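Local structure of beta-galactosidase (Marinomonas sp. ef1, 6Y2K) at residues Pro86-Lys91 with Leu111-Glu116; Ala165-Thr170 with Lys500-Gln505; Ala221-Gln226 with Gln257-Ala262. The protein probably hydrolyses terminal beta-galactosyl residues of beta-galactosides, as a cold-active, thermally stable hexameric enzyme of family GH42. All coordinates share one frame; numbering follows the deposited sequence.

Contact 1 (Pro86-Lys91 with Leu111-Glu116)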
loop_
_atom_site.group_PDB
_atom_site.type_symbol
_atom_site.label_atom_id
_atom_site.label_comp_id
_atom_site.label_asym_id
_atom_site.label_seq_id
_atom_site.Cartn_x
_atom_site.Cartn_y
_atom_site.Cartn_z
ATOM N N PRO A 86 28.110 -23.609 -46.202
ATOM C CA PRO A 86 27.083 -23.898 -45.181
ATOM C C PRO A 86 27.629 -24.253 -43.792
ATOM O O PRO A 86 26.967 -23.965 -42.788
ATOM C CB PRO A 86 26.307 -25.088 -45.773
ATOM C CG PRO A 86 27.207 -25.669 -46.817
ATOM C CD PRO A 86 28.003 -24.518 -47.357
ATOM N N SER A 87 28.824 -24.843 -43.734
ATOM C CA SER A 87 29.482 -25.136 -42.455
ATOM C C SER A 87 29.948 -23.890 -41.667
ATOM O O SER A 87 30.383 -24.029 -40.510
ATOM C CB SER A 87 30.683 -26.063 -42.672
ATOM O OG SER A 87 31.756 -25.383 -43.319
ATOM N N MET A 88 29.905 -22.699 -42.280
ATOM C CA MET A 88 30.248 -21.458 -41.577
ATOM C C MET A 88 29.160 -20.981 -40.614
ATOM O O MET A 88 29.446 -20.202 -39.716
ATOM C CB MET A 88 30.601 -20.315 -42.561
ATOM C CG MET A 88 29.428 -19.525 -43.115
ATOM S SD MET A 88 29.905 -18.355 -44.401
ATOM C CE MET A 88 30.050 -16.866 -43.415
ATOM N N LEU A 89 27.920 -21.421 -40.813
ATOM C CA LEU A 89 26.809 -20.932 -40.007
ATOM C C LEU A 89 26.800 -21.522 -38.602
ATOM O O LEU A 89 26.987 -22.722 -38.410
ATOM C CB LEU A 89 25.467 -21.190 -40.703
ATOM C CG LEU A 89 25.237 -20.420 -42.011
ATOM C CD1 LEU A 89 23.958 -20.903 -42.682
ATOM C CD2 LEU A 89 25.173 -18.916 -41.787
ATOM N N ALA A 90 26.578 -20.652 -37.620
ATOM C CA ALA A 90 26.439 -21.066 -36.233
ATOM C C ALA A 90 25.129 -21.814 -36.001
ATOM O O ALA A 90 24.191 -21.715 -36.797
ATOM C CB ALA A 90 26.486 -19.843 -35.330
ATOM N N LYS A 91 25.078 -22.565 -34.907
ATOM C CA LYS A 91 23.800 -23.028 -34.353
ATOM C C LYS A 91 23.628 -22.474 -32.958
ATOM O O LYS A 91 24.595 -22.393 -32.193
ATOM C CB LYS A 91 23.719 -24.545 -34.320
ATOM C CG LYS A 91 23.560 -25.144 -35.689
ATOM C CD LYS A 91 23.433 -26.647 -35.640
ATOM C CE LYS A 91 23.188 -27.171 -37.045
ATOM N NZ LYS A 91 23.024 -28.646 -37.006
ATOM N N LEU A 111 36.679 -22.743 -40.140
ATOM C CA LEU A 111 37.962 -22.585 -40.825
ATOM C C LEU A 111 37.772 -22.103 -42.272
ATOM O O LEU A 111 38.593 -21.323 -42.787
ATOM C CB LEU A 111 38.754 -23.887 -40.773
ATOM C CG LEU A 111 39.038 -24.427 -39.365
ATOM C CD1 LEU A 111 39.877 -25.696 -39.457
ATOM C CD2 LEU A 111 39.737 -23.389 -38.487
ATOM N N GLU A 112 36.680 -22.538 -42.908
ATOM C CA GLU A 112 36.343 -22.072 -44.250
ATOM C C GLU A 112 36.110 -20.558 -44.270
ATOM O O GLU A 112 36.636 -19.868 -45.140
ATOM C CB GLU A 112 35.122 -22.813 -44.819
ATOM C CG GLU A 112 35.358 -24.294 -45.121
ATOM C CD GLU A 112 34.204 -24.967 -45.867
ATOM O OE1 GLU A 112 33.333 -24.270 -46.441
ATOM O OE2 GLU A 112 34.166 -26.215 -45.905
ATOM N N TYR A 113 35.337 -20.030 -43.315
ATOM C CA TYR A 113 35.104 -18.579 -43.295
ATOM C C TYR A 113 36.386 -17.815 -42.931
ATOM O O TYR A 113 36.620 -16.732 -43.449
ATOM C CB TYR A 113 33.939 -18.169 -42.378
ATOM C CG TYR A 113 33.620 -16.684 -42.474
ATOM C CD1 TYR A 113 33.426 -16.078 -43.717
ATOM C CD2 TYR A 113 33.544 -15.881 -41.334
ATOM C CE1 TYR A 113 33.154 -14.721 -43.828
ATOM C CE2 TYR A 113 33.261 -14.519 -41.431
ATOM C CZ TYR A 113 33.070 -13.948 -42.685
ATOM O OH TYR A 113 32.799 -12.625 -42.820
ATOM N N ARG A 114 37.219 -18.382 -42.063
ATOM C CA ARG A 114 38.508 -17.744 -41.762
ATOM C C ARG A 114 39.373 -17.561 -43.013
ATOM O O ARG A 114 40.037 -16.536 -43.147
ATOM C CB ARG A 114 39.299 -18.520 -40.722
ATOM C CG ARG A 114 38.835 -18.265 -39.304
ATOM C CD ARG A 114 39.736 -19.013 -38.348
ATOM N NE ARG A 114 39.094 -19.244 -37.077
ATOM C CZ ARG A 114 39.637 -19.925 -36.077
ATOM N NH1 ARG A 114 40.868 -20.441 -36.168
ATOM N NH2 ARG A 114 38.944 -20.087 -34.965
ATOM N N GLU A 115 39.380 -18.554 -43.904
ATOM C CA GLU A 115 40.129 -18.419 -45.157
ATOM C C GLU A 115 39.517 -17.333 -46.047
ATOM O O GLU A 115 40.254 -16.549 -46.645
ATOM C CB GLU A 115 40.262 -19.757 -45.892
ATOM C CG GLU A 115 41.196 -20.729 -45.188
ATOM C CD GLU A 115 42.554 -20.121 -44.850
ATOM O OE1 GLU A 115 43.260 -19.703 -45.788
ATOM O OE2 GLU A 115 42.927 -20.068 -43.658
ATOM N N GLU A 116 38.181 -17.251 -46.110
ATOM C CA GLU A 116 37.532 -16.149 -46.841
ATOM C C GLU A 116 37.885 -14.785 -46.230
ATOM O O GLU A 116 38.106 -13.824 -46.962
ATOM C CB GLU A 116 36.005 -16.308 -46.912
ATOM C CG GLU A 116 35.519 -17.519 -47.707
ATOM C CD GLU A 116 35.475 -17.304 -49.218
ATOM O OE1 GLU A 116 36.132 -16.374 -49.737
ATOM O OE2 GLU A 116 34.767 -18.082 -49.903
HETATM O O HOH W 1 30.895 -25.507 -45.957
HETATM O O HOH W 2 33.965 -24.158 -41.896
#
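With CG opposite the main-chain nitrogen (chi1 -174°), the Y113 ring leaves the first turn of helix 111-128 to meet M88, whose CG lies between N and the carbonyl carbon (chi1 85°) and whose chain bends at chi3 (-97°) to lay its methyl on the ring. The result is a Met-aromatic contact on the helical layer of the TIM barrel. The methyl, more than the sulfur, does the touching: CE of M88 lies over one face, 3.7 Å from the Y113 ring centroid in a CH-pi contact, displaced toward CD1 of Y113, which is 3.5 Å away. SD of M88 stands obliquely, 5.0 Å from the same centroid. A flexible, unbranched methionine suits this buried place, where L81 and P77 touch both residues; the Y113 hydroxyl hydrogen-bonds to T74 O.

Toward the exposed side, OG of small, polar S87 comes within 3.6 Å of E112 CD, and two waters bridge the pair. Water 1 accepts from S87 N at 3.1 Å and donates to E112 OE1 at 2.8 Å, an oxygen that also hydrogen-bonds to H85 ND1. Water 2 lies 2.9 Å from S87 OG and accepts a weak bond from E112 N at 3.3 Å.

Contact 2 (Ala165-Thr170 with Lys500-Gln505)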
loop_
_atom_site.group_PDB
_atom_site.type_symbol
_atom_site.label_atom_id
_atom_site.label_comp_id
_atom_site.label_asym_id
_atom_site.label_seq_id
_atom_site.Cartn_x
_atom_site.Cartn_y
_atom_site.Cartn_z
ATOM N N ALA A 165 42.439 -31.582 -26.499
ATOM C CA ALA A 165 43.663 -32.383 -26.658
ATOM C C ALA A 165 44.909 -31.545 -26.390
ATOM O O ALA A 165 45.824 -31.998 -25.692
ATOM C CB ALA A 165 43.726 -33.029 -28.041
ATOM N N GLU A 166 44.920 -30.319 -26.912
ATOM C CA GLU A 166 46.018 -29.375 -26.676
ATOM C C GLU A 166 46.170 -29.010 -25.191
ATOM O O GLU A 166 47.283 -28.952 -24.683
ATOM C CB GLU A 166 45.809 -28.118 -27.535
ATOM C CG GLU A 166 46.901 -27.056 -27.470
ATOM C CD GLU A 166 48.279 -27.565 -27.863
ATOM O OE1 GLU A 166 48.372 -28.412 -28.782
ATOM O OE2 GLU A 166 49.274 -27.107 -27.245
ATOM N N LYS A 167 45.057 -28.779 -24.500
ATOM C CA LYS A 167 45.092 -28.449 -23.074
ATOM C C LYS A 167 45.508 -29.623 -22.191
ATOM O O LYS A 167 46.372 -29.460 -21.339
ATOM C CB LYS A 167 43.734 -27.915 -22.594
ATOM C CG LYS A 167 43.721 -27.531 -21.120
ATOM C CD LYS A 167 42.464 -26.769 -20.744
ATOM C CE LYS A 167 42.491 -26.412 -19.270
ATOM N NZ LYS A 167 41.371 -25.515 -18.884
ATOM N N TYR A 168 44.885 -30.781 -22.380
ATOM C CA TYR A 168 45.048 -31.915 -21.459
ATOM C C TYR A 168 46.051 -32.997 -21.887
ATOM O O TYR A 168 46.548 -33.750 -21.027
ATOM C CB TYR A 168 43.677 -32.553 -21.182
ATOM C CG TYR A 168 42.771 -31.613 -20.423
ATOM C CD1 TYR A 168 42.997 -31.343 -19.078
ATOM C CD2 TYR A 168 41.723 -30.945 -21.061
ATOM C CE1 TYR A 168 42.187 -30.455 -18.373
ATOM C CE2 TYR A 168 40.911 -30.055 -20.370
ATOM C CZ TYR A 168 41.142 -29.812 -19.028
ATOM O OH TYR A 168 40.351 -28.934 -18.331
ATOM N N GLY A 169 46.316 -33.109 -23.192
ATOM C CA GLY A 169 47.197 -34.152 -23.732
ATOM C C GLY A 169 46.518 -35.504 -23.905
ATOM O O GLY A 169 46.473 -36.038 -25.014
ATOM N N THR A 170 46.020 -36.068 -22.804
ATOM C CA THR A 170 45.298 -37.329 -22.808
ATOM C C THR A 170 43.879 -37.130 -22.280
ATOM O O THR A 170 43.626 -36.237 -21.454
ATOM C CB THR A 170 46.001 -38.372 -21.922
ATOM O OG1 THR A 170 45.959 -37.955 -20.556
ATOM C CG2 THR A 170 47.461 -38.556 -22.343
ATOM N N LYS A 500 37.435 -21.796 -6.278
ATOM C CA LYS A 500 37.528 -22.801 -7.344
ATOM C C LYS A 500 38.961 -23.000 -7.828
ATOM O O LYS A 500 39.741 -22.043 -7.918
ATOM C CB LYS A 500 36.659 -22.417 -8.558
ATOM C CG LYS A 500 35.176 -22.210 -8.282
ATOM C CD LYS A 500 34.463 -23.497 -7.914
ATOM C CE LYS A 500 33.021 -23.243 -7.503
ATOM N NZ LYS A 500 32.391 -24.454 -6.911
ATOM N N THR A 501 39.277 -24.241 -8.187
ATOM C CA THR A 501 40.505 -24.568 -8.913
ATOM C C THR A 501 40.360 -24.161 -10.397
ATOM O O THR A 501 39.290 -23.718 -10.837
ATOM C CB THR A 501 40.809 -26.079 -8.837
ATOM O OG1 THR A 501 39.743 -26.809 -9.455
ATOM C CG2 THR A 501 40.983 -26.550 -7.369
ATOM N N GLU A 502 41.438 -24.324 -11.164
ATOM C CA GLU A 502 41.421 -24.033 -12.604
ATOM C C GLU A 502 40.401 -24.887 -13.376
ATOM O O GLU A 502 39.839 -24.422 -14.373
ATOM C CB GLU A 502 42.824 -24.221 -13.218
ATOM C CG GLU A 502 43.086 -23.412 -14.500
ATOM C CD GLU A 502 42.494 -23.993 -15.791
ATOM O OE1 GLU A 502 42.305 -25.221 -15.898
ATOM O OE2 GLU A 502 42.233 -23.200 -16.724
ATOM N N THR A 503 40.159 -26.113 -12.908
ATOM C CA THR A 503 39.316 -27.077 -13.615
ATOM C C THR A 503 37.918 -27.254 -12.983
ATOM O O THR A 503 37.287 -28.294 -13.177
ATOM C CB THR A 503 40.037 -28.445 -13.691
ATOM O OG1 THR A 503 40.187 -28.970 -12.373
ATOM C CG2 THR A 503 41.429 -28.291 -14.313
ATOM N N TYR A 504 37.450 -26.227 -12.259
ATOM C CA TYR A 504 36.128 -26.182 -11.638
ATOM C C TYR A 504 35.962 -27.245 -10.537
ATOM O O TYR A 504 35.028 -28.041 -10.555
ATOM C CB TYR A 504 35.011 -26.256 -12.702
ATOM C CG TYR A 504 33.838 -25.328 -12.436
ATOM C CD1 TYR A 504 33.153 -25.355 -11.220
ATOM C CD2 TYR A 504 33.402 -24.425 -13.414
ATOM C CE1 TYR A 504 32.081 -24.504 -10.979
ATOM C CE2 TYR A 504 32.337 -23.571 -13.179
ATOM C CZ TYR A 504 31.673 -23.613 -11.961
ATOM O OH TYR A 504 30.624 -22.756 -11.726
ATOM N N GLN A 505 36.888 -27.245 -9.579
ATOM C CA GLN A 505 36.743 -28.051 -8.369
ATOM C C GLN A 505 36.948 -27.184 -7.138
ATOM O O GLN A 505 37.544 -26.112 -7.225
ATOM C CB GLN A 505 37.737 -29.220 -8.340
ATOM C CG GLN A 505 37.598 -30.202 -9.498
ATOM C CD GLN A 505 38.378 -31.494 -9.291
ATOM O OE1 GLN A 505 38.694 -31.870 -8.159
ATOM N NE2 GLN A 505 38.672 -32.195 -10.392
#
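The carboxylate of E502 receives the ammonium group of K167 between its two oxygens, each using its syn lone pair. K167 NZ lies 3.1 Å from E502 OE1 and 3.3 Å from E502 OE2, a forked salt bridge between side chains that approach from opposite directions. The second flat group, the ring of Y168, has one face overlaid by its own neighbour: CG of K167 sits 3.8 Å above the plane, over the ring centre. Beyond the ring, Y168 OH comes within 4.2 Å of the T503 methyl CG2, a loose touch.

A long lysine suits the task of crossing between two domains. With CG opposite the main-chain nitrogen (chi1 -179°) and the chain extended beyond it, K167 carries its charge out to E502 and also to D210, whose carboxylate hydrogen-bonds to Y168 OH as well. NZ thus pairs with two acids, which would probably offset the nearby positive charge of R213. The acceptor loop contains a type I turn, T501 to Y504, whose own Y504 N to T501 O bond is weak (3.4 Å); T501 N to Q505 O at 2.7 Å and Q505 N to T501 OG1 at 2.9 Å tie the loop together.

This is a surface seam between the TIM barrel and the trimerisation domain, and Q363 of a second subunit reaches the same loop at K500 and Y504. The loop, which follows strand 490-493, lies beside the end of helix 154-168, with T503 OG1 hydrogen-bonded to A177 O of helix 171-178 and T503 O to S206 of helix 205-233.

Contact 3 (Ala221-Gln226 with Gln257-Ala262)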
loop_
_atom_site.group_PDB
_atom_site.type_symbol
_atom_site.label_atom_id
_atom_site.label_comp_id
_atom_site.label_asym_id
_atom_site.label_seq_id
_atom_site.Cartn_x
_atom_site.Cartn_y
_atom_site.Cartn_z
ATOM N N ALA A 221 41.615 -16.117 -31.997
ATOM C CA ALA A 221 42.229 -16.614 -33.247
ATOM C C ALA A 221 41.693 -15.925 -34.504
ATOM O O ALA A 221 42.466 -15.562 -35.396
ATOM C CB ALA A 221 42.039 -18.121 -33.370
ATOM N N PHE A 222 40.373 -15.755 -34.565
ATOM C CA PHE A 222 39.700 -15.045 -35.670
ATOM C C PHE A 222 40.214 -13.618 -35.821
ATOM O O PHE A 222 40.456 -13.147 -36.940
ATOM C CB PHE A 222 38.188 -15.042 -35.424
ATOM C CG PHE A 222 37.361 -14.417 -36.523
ATOM C CD1 PHE A 222 37.092 -13.055 -36.525
ATOM C CD2 PHE A 222 36.792 -15.207 -37.518
ATOM C CE1 PHE A 222 36.292 -12.481 -37.508
ATOM C CE2 PHE A 222 35.996 -14.642 -38.512
ATOM C CZ PHE A 222 35.750 -13.275 -38.509
ATOM N N ASN A 223 40.366 -12.931 -34.692
ATOM C CA ASN A 223 40.874 -11.565 -34.670
ATOM C C ASN A 223 42.369 -11.517 -35.025
ATOM O O ASN A 223 42.808 -10.639 -35.780
ATOM C CB ASN A 223 40.628 -10.933 -33.292
ATOM C CG ASN A 223 41.085 -9.485 -33.220
ATOM O OD1 ASN A 223 40.547 -8.621 -33.916
ATOM N ND2 ASN A 223 42.088 -9.217 -32.380
ATOM N N LYS A 224 43.135 -12.458 -34.478
ATOM C CA LYS A 224 44.584 -12.511 -34.683
ATOM C C LYS A 224 44.978 -12.683 -36.159
ATOM O O LYS A 224 45.990 -12.115 -36.600
ATOM C CB LYS A 224 45.197 -13.625 -33.830
ATOM C CG LYS A 224 46.715 -13.763 -33.886
ATOM C CD LYS A 224 47.428 -12.437 -33.652
ATOM C CE LYS A 224 48.835 -12.607 -33.094
ATOM N NZ LYS A 224 49.755 -13.330 -34.018
ATOM N N LEU A 225 44.189 -13.429 -36.929
ATOM C CA LEU A 225 44.507 -13.586 -38.347
ATOM C C LEU A 225 44.407 -12.243 -39.086
ATOM O O LEU A 225 45.233 -11.958 -39.955
ATOM C CB LEU A 225 43.690 -14.702 -39.014
ATOM C CG LEU A 225 42.366 -14.464 -39.740
ATOM C CD1 LEU A 225 42.532 -13.768 -41.088
ATOM C CD2 LEU A 225 41.670 -15.808 -39.929
ATOM N N GLN A 226 43.431 -11.415 -38.721
ATOM C CA GLN A 226 43.283 -10.085 -39.318
ATOM C C GLN A 226 44.404 -9.154 -38.855
ATOM O O GLN A 226 44.990 -8.433 -39.663
ATOM C CB GLN A 226 41.902 -9.486 -39.009
ATOM C CG GLN A 226 40.738 -10.356 -39.501
ATOM C CD GLN A 226 39.400 -9.631 -39.615
ATOM O OE1 GLN A 226 39.354 -8.392 -39.719
ATOM N NE2 GLN A 226 38.318 -10.376 -39.591
ATOM N N GLN A 257 45.246 -7.930 -26.119
ATOM C CA GLN A 257 46.702 -8.142 -26.234
ATOM C C GLN A 257 47.192 -7.982 -27.678
ATOM O O GLN A 257 48.338 -7.602 -27.915
ATOM C CB GLN A 257 47.108 -9.550 -25.756
ATOM C CG GLN A 257 46.968 -9.840 -24.270
ATOM C CD GLN A 257 47.257 -11.298 -23.944
ATOM O OE1 GLN A 257 47.052 -11.747 -22.821
ATOM N NE2 GLN A 257 47.728 -12.048 -24.940
ATOM N N ASP A 258 46.326 -8.300 -28.644
ATOM C CA ASP A 258 46.679 -8.242 -30.065
ATOM C C ASP A 258 46.344 -6.913 -30.749
ATOM O O ASP A 258 46.553 -6.776 -31.948
ATOM C CB ASP A 258 46.017 -9.420 -30.807
ATOM C CG ASP A 258 46.528 -10.777 -30.323
ATOM O OD1 ASP A 258 47.741 -10.901 -30.065
ATOM O OD2 ASP A 258 45.723 -11.726 -30.207
ATOM N N LEU A 259 45.842 -5.938 -29.995
ATOM C CA LEU A 259 45.389 -4.675 -30.552
ATOM C C LEU A 259 46.075 -3.505 -29.853
ATOM O O LEU A 259 46.694 -3.670 -28.798
ATOM C CB LEU A 259 43.867 -4.562 -30.426
ATOM C CG LEU A 259 43.058 -5.581 -31.246
ATOM C CD1 LEU A 259 41.625 -5.646 -30.728
ATOM C CD2 LEU A 259 43.062 -5.249 -32.735
ATOM N N ASP A 260 45.969 -2.328 -30.462
ATOM C CA ASP A 260 46.584 -1.108 -29.932
ATOM C C ASP A 260 45.648 -0.297 -29.048
ATOM O O ASP A 260 46.108 0.418 -28.158
ATOM C CB ASP A 260 47.070 -0.231 -31.081
ATOM C CG ASP A 260 48.078 -0.938 -31.949
ATOM O OD1 ASP A 260 49.051 -1.512 -31.399
ATOM O OD2 ASP A 260 47.887 -0.956 -33.184
ATOM N N VAL A 261 44.343 -0.379 -29.317
ATOM C CA VAL A 261 43.345 0.453 -28.655
ATOM C C VAL A 261 42.122 -0.406 -28.343
ATOM O O VAL A 261 41.751 -1.265 -29.146
ATOM C CB VAL A 261 42.876 1.613 -29.573
ATOM C CG1 VAL A 261 41.832 2.473 -28.868
ATOM C CG2 VAL A 261 44.058 2.464 -30.042
ATOM N N ALA A 262 41.514 -0.169 -27.182
ATOM C CA ALA A 262 40.205 -0.728 -26.859
ATOM C C ALA A 262 39.186 0.368 -27.101
ATOM O O ALA A 262 39.299 1.450 -26.534
ATOM C CB ALA A 262 40.154 -1.180 -25.413
HETATM O O HOH W 3 43.173 -11.423 -30.947
#
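In the helical layer of the (beta/alpha)8 barrel, N223 and K224 of helix 205-233 meet D258 and L259, where the chain leaves helix 252-256 and heads for barrel strand 261-266. No direct hydrogen bond joins the two segments; a water does. N223 ND2 donates to water 3 at 2.8 Å, and the water donates to D258 OD2 at 2.7 Å. The amide is reached by placing CG of N223 opposite the main-chain nitrogen (chi1 -178°), which also sets ND2 against the branch of L259, 3.9 Å from its CG. On the other side of the amide, N223 OD1 hydrogen-bonds to the hydroxyls of Y143 and T139. With hydroxyls at the oxygen and a water at the nitrogen, the buried group is fixed in rotation, a good use of an asparagine, which can both donate and accept.

K224 passes D258 at about a right angle. Its methylene carbons do the touching, with CE of K224 3.6 Å from D258 OD1, because bends at chi2 (50°) and chi4 (63°) turn NZ toward D228, with which it forms a salt bridge. K224 NZ remains 5.1 Å from D258 OD1, so any attraction between these charges is probably modest. Were D258 an alanine, water 3 would probably lose its acceptor and the N223 amide its link to the loop. L259, buried and apolar, packs against L239, H241 and Y243 of strand 238-244 and V227 of helix 205-233, and so lies between helix and sheet, as is typical of a TIM barrel.

How the contacts relate
Helix 205-233 relates all three contacts. Contact 3 lies on it; contact 1 packs against it directly, the Y113 ring against F222 and R114 against A221, F222 and L225; contact 2 is tied to its beginning through D210 and R213. The centres of contacts 1 and 3 are about 19 Å apart, while contact 2 is about 28 Å from contact 1 and 25 Å from contact 3, touching neither. Along the chain contact 1 closes first, and contact 3 is nested within the long loop closed by contact 2. Contacts 1 and 3 therefore knit the TIM barrel's outer layer together, whereas contact 2 joins that barrel to the trimerisation domain, near a second subunit of the hexamer.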